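Local coordinates for protein aldehyde dehydrogenase 12 (Zea mays, PDB 6D97) that oxidises L-glutamate gamma-semialdehyde with NAD+, the last step of proline catabolism in plants, at residues 409-420 with 436-447; 480-488 with 500-508. All blocks are in the same frame, centred on the assembly; numbering follows the deposited sequence. Where two conformers were deposited one is given.

In the fold
Following the chain, contact 1 comes first: strand 411-414 and the short helix 417-420 lead through a 15-residue connection, with helix 425-429 in it, back to strand 437-443 at its side. Contact 2 opens only after contact 1 has closed. Here strand 485-488 is followed by a connection without helix or strand, and 500-508 folds back against the beginning of that strand. The two loops are therefore in series, neither enclosing nor crossing the other. Both reach the same mixed sheet, contact 1 near one border and contact 2 at strand 485-488, its other border within the chain. Their centres lie about 22 Å apart, and their nearest atoms about 11 Å.

Contact 1: residues 409-420 with 436-447; sequences KPTAVFVPLEEI and PFQVVTEYSEDQ
Thr411 and Phe437 begin a parallel beta ladder in the mixed sheet of this aldehyde dehydrogenase, strands 411-414 and 437-443 running with their axes 30° apart. Backbone bonds alternate across it, from Thr411 N to Pro436 O at one end to Val415 N to Val440 O at the other. On one face the Phe437 ring is the bump, with CG swung opposite its backbone N (chi1 -175°). Its CE2 fits the hollow between two neighbouring methyls, while CD2 lies 3.5 Å from Thr411 CG2 and CZ 3.7 Å from Val413 CG2. Helix 371-382 packs on the same ring through Met378 and Leu381. On the other face Gln438 CG packs against Ala412 CB at 3.7 Å; the amide end bonds to Gln331 and Tyr321. Phe414 runs alongside the neighbouring strand, its CE1 3.7 Å from Thr441 CA. Beyond the ladder, Leu417 CD2 meets Tyr443 CB at 3.6 Å, and Ile420 CD1 reaches the end of Thr441. A water links Leu417 N to Glu442 O, joining the helix start to the strand. Thr441 OG1 donates to Val415 O at 2.6 Å, approaching in the carbonyl plane.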
loop_
_atom_site.group_PDB
_atom_site.type_symbol
_atom_site.label_atom_id
_atom_site.label_comp_id
_atom_site.label_asym_id
_atom_site.label_seq_id
_atom_site.Cartn_x
_atom_site.Cartn_y
_atom_site.Cartn_z
ATOM N N LYS A 409 40.728 -17.941 -19.489
ATOM C CA LYS A 409 41.146 -16.871 -18.604
ATOM C C LYS A 409 40.171 -15.702 -18.733
ATOM O O LYS A 409 39.557 -15.516 -19.788
ATOM C CB LYS A 409 42.560 -16.409 -18.949
ATOM C CG LYS A 409 43.646 -17.458 -18.754
ATOM C CD LYS A 409 45.006 -16.918 -19.177
ATOM C CE LYS A 409 46.116 -17.921 -18.903
ATOM N NZ LYS A 409 47.436 -17.429 -19.387
ATOM N N PRO A 410 40.004 -14.907 -17.675
ATOM C CA PRO A 410 39.113 -13.741 -17.759
ATOM C C PRO A 410 39.541 -12.825 -18.892
ATOM O O PRO A 410 40.701 -12.418 -18.981
ATOM C CB PRO A 410 39.278 -13.065 -16.392
ATOM C CG PRO A 410 39.733 -14.152 -15.491
ATOM C CD PRO A 410 40.589 -15.058 -16.333
ATOM N N THR A 411 38.592 -12.507 -19.765
ATOM C CA THR A 411 38.880 -11.805 -21.004
ATOM C C THR A 411 38.072 -10.520 -21.102
ATOM O O THR A 411 36.872 -10.497 -20.806
ATOM C CB THR A 411 38.588 -12.695 -22.214
ATOM O OG1 THR A 411 39.399 -13.875 -22.143
ATOM C CG2 THR A 411 38.881 -11.949 -23.512
ATOM N N ALA A 412 38.745 -9.451 -21.524
ATOM C CA ALA A 412 38.115 -8.177 -21.836
ATOM C C ALA A 412 38.669 -7.679 -23.161
ATOM O O ALA A 412 39.887 -7.654 -23.357
ATOM C CB ALA A 412 38.365 -7.143 -20.737
ATOM N N VAL A 413 37.778 -7.281 -24.065
ATOM C CA VAL A 413 38.157 -6.812 -25.393
ATOM C C VAL A 413 37.658 -5.387 -25.554
ATOM O O VAL A 413 36.465 -5.115 -25.370
ATOM C CB VAL A 413 37.593 -7.714 -26.502
ATOM C CG1 VAL A 413 37.891 -7.110 -27.864
ATOM C CG2 VAL A 413 38.172 -9.116 -26.395
ATOM N N PHE A 414 38.564 -4.477 -25.890
ATOM C CA PHE A 414 38.165 -3.116 -26.207
ATOM C C PHE A 414 37.634 -3.045 -27.632
ATOM O O PHE A 414 38.213 -3.625 -28.553
ATOM C CB PHE A 414 39.341 -2.155 -26.041
ATOM C CG PHE A 414 39.032 -0.737 -26.445
ATOM C CD1 PHE A 414 38.351 0.111 -25.583
ATOM C CD2 PHE A 414 39.431 -0.250 -27.680
ATOM C CE1 PHE A 414 38.067 1.415 -25.945
ATOM C CE2 PHE A 414 39.150 1.052 -28.050
ATOM C CZ PHE A 414 38.466 1.885 -27.181
ATOM N N VAL A 415 36.518 -2.343 -27.804
ATOM C CA VAL A 415 35.986 -2.026 -29.127
ATOM C C VAL A 415 35.602 -0.550 -29.128
ATOM O O VAL A 415 34.841 -0.116 -28.251
ATOM C CB VAL A 415 34.787 -2.917 -29.492
ATOM C CG1 VAL A 415 34.299 -2.586 -30.890
ATOM C CG2 VAL A 415 35.151 -4.395 -29.386
ATOM N N PRO A 416 36.109 0.255 -30.064
ATOM C CA PRO A 416 35.761 1.681 -30.077
ATOM C C PRO A 416 34.256 1.884 -30.182
ATOM O O PRO A 416 33.561 1.158 -30.896
ATOM C CB PRO A 416 36.494 2.214 -31.314
ATOM C CG PRO A 416 37.609 1.248 -31.537
ATOM C CD PRO A 416 37.071 -0.092 -31.123
ATOM N N LEU A 417 33.755 2.879 -29.443
ATOM C CA LEU A 417 32.311 3.081 -29.339
ATOM C C LEU A 417 31.674 3.316 -30.702
ATOM O O LEU A 417 30.593 2.789 -30.990
ATOM C CB LEU A 417 32.012 4.251 -28.402
ATOM C CG LEU A 417 30.551 4.693 -28.301
ATOM C CD1 LEU A 417 29.695 3.563 -27.779
ATOM C CD2 LEU A 417 30.428 5.917 -27.409
ATOM N N GLU A 418 32.333 4.102 -31.558
ATOM C CA GLU A 418 31.760 4.425 -32.861
ATOM C C GLU A 418 31.616 3.191 -33.741
ATOM O O GLU A 418 30.718 3.137 -34.589
ATOM C CB GLU A 418 32.617 5.477 -33.561
ATOM C CG GLU A 418 32.353 6.898 -33.104
ATOM C CD GLU A 418 33.624 7.710 -32.983
ATOM O OE1 GLU A 418 34.282 7.624 -31.924
ATOM O OE2 GLU A 418 33.975 8.420 -33.952
ATOM N N GLU A 419 32.487 2.194 -33.565
ATOM C CA GLU A 419 32.354 0.964 -34.334
ATOM C C GLU A 419 31.241 0.082 -33.779
ATOM O O GLU A 419 30.549 -0.601 -34.543
ATOM C CB GLU A 419 33.682 0.206 -34.350
ATOM C CG GLU A 419 34.874 1.028 -34.837
ATOM C CD GLU A 419 34.804 1.359 -36.317
ATOM O OE1 GLU A 419 34.017 0.702 -37.034
ATOM O OE2 GLU A 419 35.535 2.275 -36.761
ATOM N N ILE A 420 31.059 0.089 -32.455
ATOM C CA ILE A 420 29.993 -0.693 -31.827
ATOM C C ILE A 420 28.637 -0.316 -32.413
ATOM O O ILE A 420 27.817 -1.182 -32.740
ATOM C CB ILE A 420 30.018 -0.494 -30.300
ATOM C CG1 ILE A 420 31.316 -1.031 -29.700
ATOM C CG2 ILE A 420 28.818 -1.160 -29.645
ATOM C CD1 ILE A 420 31.501 -0.652 -28.255
ATOM N N PRO A 436 33.465 -15.936 -18.810
ATOM C CA PRO A 436 34.255 -14.800 -18.278
ATOM C C PRO A 436 34.781 -13.914 -19.412
ATOM O O PRO A 436 35.934 -13.998 -19.848
ATOM C CB PRO A 436 35.383 -15.504 -17.519
ATOM C CG PRO A 436 35.451 -16.953 -18.099
ATOM C CD PRO A 436 34.296 -17.127 -19.056
ATOM N N PHE A 437 33.916 -13.021 -19.887
ATOM C CA PHE A 437 34.201 -12.263 -21.102
ATOM C C PHE A 437 33.377 -10.986 -21.078
ATOM O O PHE A 437 32.161 -11.032 -20.845
ATOM C CB PHE A 437 33.896 -13.075 -22.370
ATOM C CG PHE A 437 34.291 -12.387 -23.653
ATOM C CD1 PHE A 437 33.460 -11.448 -24.242
ATOM C CD2 PHE A 437 35.505 -12.658 -24.262
ATOM C CE1 PHE A 437 33.835 -10.799 -25.414
ATOM C CE2 PHE A 437 35.874 -12.004 -25.440
ATOM C CZ PHE A 437 35.040 -11.078 -26.003
ATOM N N GLN A 438 34.021 -9.855 -21.355
ATOM C CA GLN A 438 33.324 -8.584 -21.417
ATOM C C GLN A 438 33.930 -7.729 -22.522
ATOM O O GLN A 438 35.086 -7.907 -22.916
ATOM C CB GLN A 438 33.406 -7.816 -20.086
ATOM C CG GLN A 438 34.824 -7.527 -19.618
ATOM C CD GLN A 438 34.853 -6.586 -18.441
ATOM O OE1 GLN A 438 34.053 -5.659 -18.349
ATOM N NE2 GLN A 438 35.796 -6.793 -17.556
ATOM N N VAL A 439 33.144 -6.766 -22.995
ATOM C CA VAL A 439 33.607 -5.750 -23.930
ATOM C C VAL A 439 33.763 -4.441 -23.163
ATOM O O VAL A 439 32.909 -4.080 -22.343
ATOM C CB VAL A 439 32.650 -5.592 -25.124
ATOM C CG1 VAL A 439 33.099 -4.469 -26.049
ATOM C CG2 VAL A 439 32.541 -6.911 -25.881
ATOM N N VAL A 440 34.869 -3.744 -23.406
ATOM C CA VAL A 440 35.123 -2.432 -22.826
ATOM C C VAL A 440 35.156 -1.417 -23.964
ATOM O O VAL A 440 35.668 -1.698 -25.059
ATOM C CB VAL A 440 36.437 -2.406 -22.027
ATOM C CG1 VAL A 440 36.736 -1.021 -21.508
ATOM C CG2 VAL A 440 36.370 -3.407 -20.886
ATOM N N THR A 441 34.582 -0.240 -23.717
ATOM C CA THR A 441 34.629 0.847 -24.678
ATOM C C THR A 441 34.740 2.168 -23.927
ATOM O O THR A 441 34.629 2.235 -22.697
ATOM C CB THR A 441 33.397 0.845 -25.589
ATOM O OG1 THR A 441 33.669 1.651 -26.741
ATOM C CG2 THR A 441 32.182 1.391 -24.871
ATOM N N GLU A 442 34.986 3.226 -24.691
ATOM C CA GLU A 442 35.206 4.555 -24.141
ATOM C C GLU A 442 34.289 5.556 -24.823
ATOM O O GLU A 442 34.046 5.470 -26.031
ATOM C CB GLU A 442 36.667 4.988 -24.303
ATOM C CG GLU A 442 36.981 6.319 -23.643
ATOM C CD GLU A 442 38.322 6.880 -24.067
ATOM O OE1 GLU A 442 39.332 6.575 -23.399
ATOM O OE2 GLU A 442 38.363 7.622 -25.073
ATOM N N TYR A 443 33.778 6.503 -24.038
ATOM C CA TYR A 443 32.991 7.610 -24.558
ATOM C C TYR A 443 33.478 8.912 -23.944
ATOM O O TYR A 443 33.852 8.955 -22.767
ATOM C CB TYR A 443 31.485 7.417 -24.289
ATOM C CG TYR A 443 31.026 7.627 -22.858
ATOM C CD1 TYR A 443 31.072 6.590 -21.931
ATOM C CD2 TYR A 443 30.501 8.853 -22.451
ATOM C CE1 TYR A 443 30.634 6.773 -20.630
ATOM C CE2 TYR A 443 30.064 9.046 -21.155
ATOM C CZ TYR A 443 30.133 8.003 -20.250
ATOM O OH TYR A 443 29.702 8.193 -18.961
ATOM N N SER A 444 33.488 9.966 -24.754
ATOM C CA SER A 444 33.887 11.286 -24.300
ATOM C C SER A 444 32.681 12.025 -23.734
ATOM O O SER A 444 31.545 11.549 -23.783
ATOM C CB SER A 444 34.521 12.088 -25.439
ATOM O OG SER A 444 33.578 12.379 -26.456
ATOM N N GLU A 445 32.946 13.217 -23.194
ATOM C CA GLU A 445 31.885 14.001 -22.572
ATOM C C GLU A 445 30.764 14.313 -23.555
ATOM O O GLU A 445 29.619 14.525 -23.142
ATOM C CB GLU A 445 32.460 15.290 -21.985
ATOM N N ASP A 446 31.060 14.315 -24.853
ATOM C CA ASP A 446 30.084 14.683 -25.871
ATOM C C ASP A 446 29.274 13.499 -26.386
ATOM O O ASP A 446 28.386 13.699 -27.221
ATOM C CB ASP A 446 30.786 15.361 -27.055
ATOM C CG ASP A 446 31.949 16.239 -26.625
ATOM O OD1 ASP A 446 33.064 15.703 -26.441
ATOM O OD2 ASP A 446 31.748 17.463 -26.465
ATOM N N GLN A 447 29.544 12.281 -25.913
ATOM C CA GLN A 447 29.043 11.070 -26.552
ATOM C C GLN A 447 28.076 10.269 -25.684
ATOM O O GLN A 447 27.842 9.089 -25.967
ATOM C CB GLN A 447 30.209 10.171 -26.966
ATOM C CG GLN A 447 31.181 10.786 -27.952
ATOM C CD GLN A 447 32.244 9.799 -28.391
ATOM O OE1 GLN A 447 32.954 9.221 -27.566
ATOM N NE2 GLN A 447 32.346 9.583 -29.695
HETATM O O HOH W 1 35.490 4.067 -27.846
#

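Contact 2: residues 480-488 with 500-508; sequences RSVNGTTYA and NHWFGPAGD
Gly484 and Ala506 meet where the loop 500-508 folds back on the start of strand 485-488, the last strand of the mixed sheet within this chain, their CA atoms 4.1 Å apart. Packing is tightest here: Ala506 CB sits 3.5 Å from Gly484 CA, closer than usual for carbons, and 3.3 Å from Val482 O. Gly504 O lies 3.3 Å from Gly484 CA in a CA-H...O contact. Next to it Thr485 OG1 donates to Gly504 O at 3.0 Å; chi1 of -46° holds this hydroxyl beside its own backbone N and directs CG2 to Trp502 O. Gly504 O also receives a weak bond from Trp502 NE1. The fit is looser toward His501, whose ring centroid is 5.8 Å from that of Tyr487. The two planes stand oblique at 72°, and both residues are buried, Glu529 of the second subunit packing on His501. Phe503 is the partly exposed side: its CB points away from the strand, and CD1 stays 4.1 Å from Thr485 OG1. Trp502 rests on helix 517-524, while strand 485-488 pairs with strand 463-467 and, in a parallel ladder, with a strand of the second subunit, carrying the sheet across the interface.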
loop_
_atom_site.group_PDB
_atom_site.type_symbol
_atom_site.label_atom_id
_atom_site.label_comp_id
_atom_site.label_asym_id
_atom_site.label_seq_id
_atom_site.Cartn_x
_atom_site.Cartn_y
_atom_site.Cartn_z
ATOM N N ARG A 480 16.477 7.659 -19.086
ATOM C CA ARG A 480 16.594 7.242 -20.478
ATOM C C ARG A 480 17.198 5.844 -20.582
ATOM O O ARG A 480 18.060 5.573 -21.421
ATOM C CB ARG A 480 17.404 8.259 -21.280
ATOM C CG ARG A 480 16.582 9.459 -21.739
ATOM C CD ARG A 480 17.458 10.649 -22.110
ATOM N NE ARG A 480 17.440 11.703 -21.095
ATOM C CZ ARG A 480 16.533 12.677 -21.034
ATOM N NH1 ARG A 480 15.555 12.735 -21.927
ATOM N NH2 ARG A 480 16.601 13.594 -20.078
ATOM N N SER A 481 16.739 4.938 -19.720
ATOM C CA SER A 481 17.133 3.534 -19.734
ATOM C C SER A 481 15.971 2.721 -19.172
ATOM O O SER A 481 14.972 3.278 -18.705
ATOM C CB SER A 481 18.431 3.311 -18.953
ATOM O OG SER A 481 18.292 3.689 -17.594
ATOM N N VAL A 482 16.110 1.392 -19.196
ATOM C CA VAL A 482 14.985 0.496 -18.929
ATOM C C VAL A 482 15.302 -0.557 -17.865
ATOM O O VAL A 482 14.426 -0.913 -17.067
ATOM C CB VAL A 482 14.524 -0.182 -20.237
ATOM C CG1 VAL A 482 13.495 -1.271 -19.962
ATOM C CG2 VAL A 482 13.956 0.843 -21.207
ATOM N N ASN A 483 16.555 -1.032 -17.831
ATOM C CA ASN A 483 16.908 -2.314 -17.211
ATOM C C ASN A 483 16.277 -2.510 -15.835
ATOM O O ASN A 483 16.318 -1.621 -14.984
ATOM C CB ASN A 483 18.427 -2.436 -17.114
ATOM C CG ASN A 483 19.066 -2.710 -18.454
ATOM O OD1 ASN A 483 18.570 -2.274 -19.495
ATOM N ND2 ASN A 483 20.161 -3.452 -18.438
ATOM N N GLY A 484 15.696 -3.696 -15.630
ATOM C CA GLY A 484 14.777 -3.886 -14.516
ATOM C C GLY A 484 15.439 -3.876 -13.155
ATOM O O GLY A 484 14.765 -3.709 -12.133
ATOM N N THR A 485 16.755 -4.064 -13.113
ATOM C CA THR A 485 17.502 -4.061 -11.853
ATOM C C THR A 485 18.754 -3.218 -12.071
ATOM O O THR A 485 19.827 -3.741 -12.385
ATOM C CB THR A 485 17.846 -5.465 -11.392
ATOM O OG1 THR A 485 16.691 -6.305 -11.506
ATOM C CG2 THR A 485 18.289 -5.424 -9.945
ATOM N N THR A 486 18.612 -1.912 -11.881
ATOM C CA THR A 486 19.667 -0.952 -12.161
ATOM C C THR A 486 20.208 -0.384 -10.857
ATOM O O THR A 486 19.439 0.079 -10.009
ATOM C CB THR A 486 19.147 0.176 -13.051
ATOM O OG1 THR A 486 18.660 -0.375 -14.281
ATOM C CG2 THR A 486 20.261 1.164 -13.349
ATOM N N TYR A 487 21.529 -0.419 -10.706
ATOM C CA TYR A 487 22.210 0.145 -9.550
ATOM C C TYR A 487 22.858 1.466 -9.943
ATOM O O TYR A 487 23.413 1.593 -11.039
ATOM C CB TYR A 487 23.266 -0.819 -9.004
ATOM C CG TYR A 487 22.737 -2.178 -8.586
ATOM C CD1 TYR A 487 22.386 -3.132 -9.535
ATOM C CD2 TYR A 487 22.611 -2.513 -7.243
ATOM C CE1 TYR A 487 21.916 -4.375 -9.163
ATOM C CE2 TYR A 487 22.132 -3.753 -6.861
ATOM C CZ TYR A 487 21.787 -4.679 -7.824
ATOM O OH TYR A 487 21.319 -5.916 -7.444
ATOM N N ALA A 488 22.789 2.450 -9.048
ATOM C CA ALA A 488 23.258 3.799 -9.344
ATOM C C ALA A 488 24.009 4.352 -8.144
ATOM O O ALA A 488 23.502 4.318 -7.020
ATOM C CB ALA A 488 22.093 4.726 -9.710
ATOM N N ASN A 500 16.263 -8.777 -0.405
ATOM C CA ASN A 500 15.561 -7.616 0.125
ATOM C C ASN A 500 15.064 -6.667 -0.958
ATOM O O ASN A 500 14.312 -5.740 -0.638
ATOM C CB ASN A 500 16.447 -6.849 1.110
ATOM C CG ASN A 500 17.858 -6.661 0.604
ATOM O OD1 ASN A 500 18.648 -7.602 0.594
ATOM N ND2 ASN A 500 18.191 -5.438 0.200
ATOM N N HIS A 501 15.452 -6.857 -2.217
ATOM C CA HIS A 501 14.858 -6.048 -3.267
ATOM C C HIS A 501 14.704 -6.872 -4.537
ATOM O O HIS A 501 15.269 -7.959 -4.686
ATOM C CB HIS A 501 15.656 -4.762 -3.528
ATOM C CG HIS A 501 17.025 -4.984 -4.086
ATOM N ND1 HIS A 501 17.249 -5.312 -5.405
ATOM C CD2 HIS A 501 18.245 -4.895 -3.509
ATOM C CE1 HIS A 501 18.549 -5.429 -5.613
ATOM N NE2 HIS A 501 19.177 -5.176 -4.480
ATOM N N TRP A 502 13.898 -6.325 -5.438
ATOM C CA TRP A 502 13.521 -6.990 -6.674
ATOM C C TRP A 502 14.738 -7.349 -7.517
ATOM O O TRP A 502 15.712 -6.595 -7.592
ATOM C CB TRP A 502 12.582 -6.062 -7.452
ATOM C CG TRP A 502 12.359 -6.396 -8.894
ATOM C CD1 TRP A 502 13.220 -6.183 -9.941
ATOM C CD2 TRP A 502 11.170 -6.955 -9.462
ATOM N NE1 TRP A 502 12.645 -6.601 -11.116
ATOM C CE2 TRP A 502 11.387 -7.074 -10.851
ATOM C CE3 TRP A 502 9.944 -7.371 -8.930
ATOM C CZ2 TRP A 502 10.427 -7.601 -11.715
ATOM C CZ3 TRP A 502 8.991 -7.893 -9.790
ATOM C CH2 TRP A 502 9.238 -7.999 -11.169
ATOM N N PHE A 503 14.677 -8.521 -8.145
ATOM C CA PHE A 503 15.550 -8.871 -9.256
ATOM C C PHE A 503 14.680 -9.391 -10.387
ATOM O O PHE A 503 13.835 -10.268 -10.176
ATOM C CB PHE A 503 16.600 -9.921 -8.871
ATOM C CG PHE A 503 17.451 -10.379 -10.030
ATOM C CD1 PHE A 503 18.636 -9.735 -10.336
ATOM C CD2 PHE A 503 17.060 -11.452 -10.820
ATOM C CE1 PHE A 503 19.420 -10.155 -11.396
ATOM C CE2 PHE A 503 17.839 -11.870 -11.886
ATOM C CZ PHE A 503 19.022 -11.224 -12.167
ATOM N N GLY A 504 14.891 -8.851 -11.580
ATOM C CA GLY A 504 14.104 -9.209 -12.733
ATOM C C GLY A 504 14.241 -8.165 -13.818
ATOM O O GLY A 504 14.700 -7.045 -13.575
ATOM N N PRO A 505 13.854 -8.510 -15.036
ATOM C CA PRO A 505 13.957 -7.567 -16.152
ATOM C C PRO A 505 12.823 -6.548 -16.100
ATOM O O PRO A 505 11.923 -6.621 -15.266
ATOM C CB PRO A 505 13.848 -8.477 -17.376
ATOM C CG PRO A 505 12.960 -9.585 -16.914
ATOM C CD PRO A 505 13.304 -9.809 -15.463
ATOM N N ALA A 506 12.891 -5.576 -17.008
ATOM C CA ALA A 506 11.812 -4.629 -17.241
ATOM C C ALA A 506 11.538 -4.540 -18.736
ATOM O O ALA A 506 12.286 -5.071 -19.562
ATOM C CB ALA A 506 12.136 -3.236 -16.686
ATOM N N GLY A 507 10.456 -3.844 -19.080
ATOM C CA GLY A 507 10.091 -3.667 -20.472
ATOM C C GLY A 507 9.371 -4.836 -21.097
ATOM O O GLY A 507 9.331 -4.939 -22.327
ATOM N N ASP A 508 8.783 -5.714 -20.290
ATOM C CA ASP A 508 8.138 -6.923 -20.783
ATOM C C ASP A 508 6.998 -7.307 -19.847
ATOM O O ASP A 508 7.227 -7.522 -18.649
ATOM C CB ASP A 508 9.170 -8.052 -20.895
ATOM C CG ASP A 508 8.601 -9.333 -21.491
ATOM O OD1 ASP A 508 7.390 -9.390 -21.796
ATOM O OD2 ASP A 508 9.385 -10.293 -21.656
#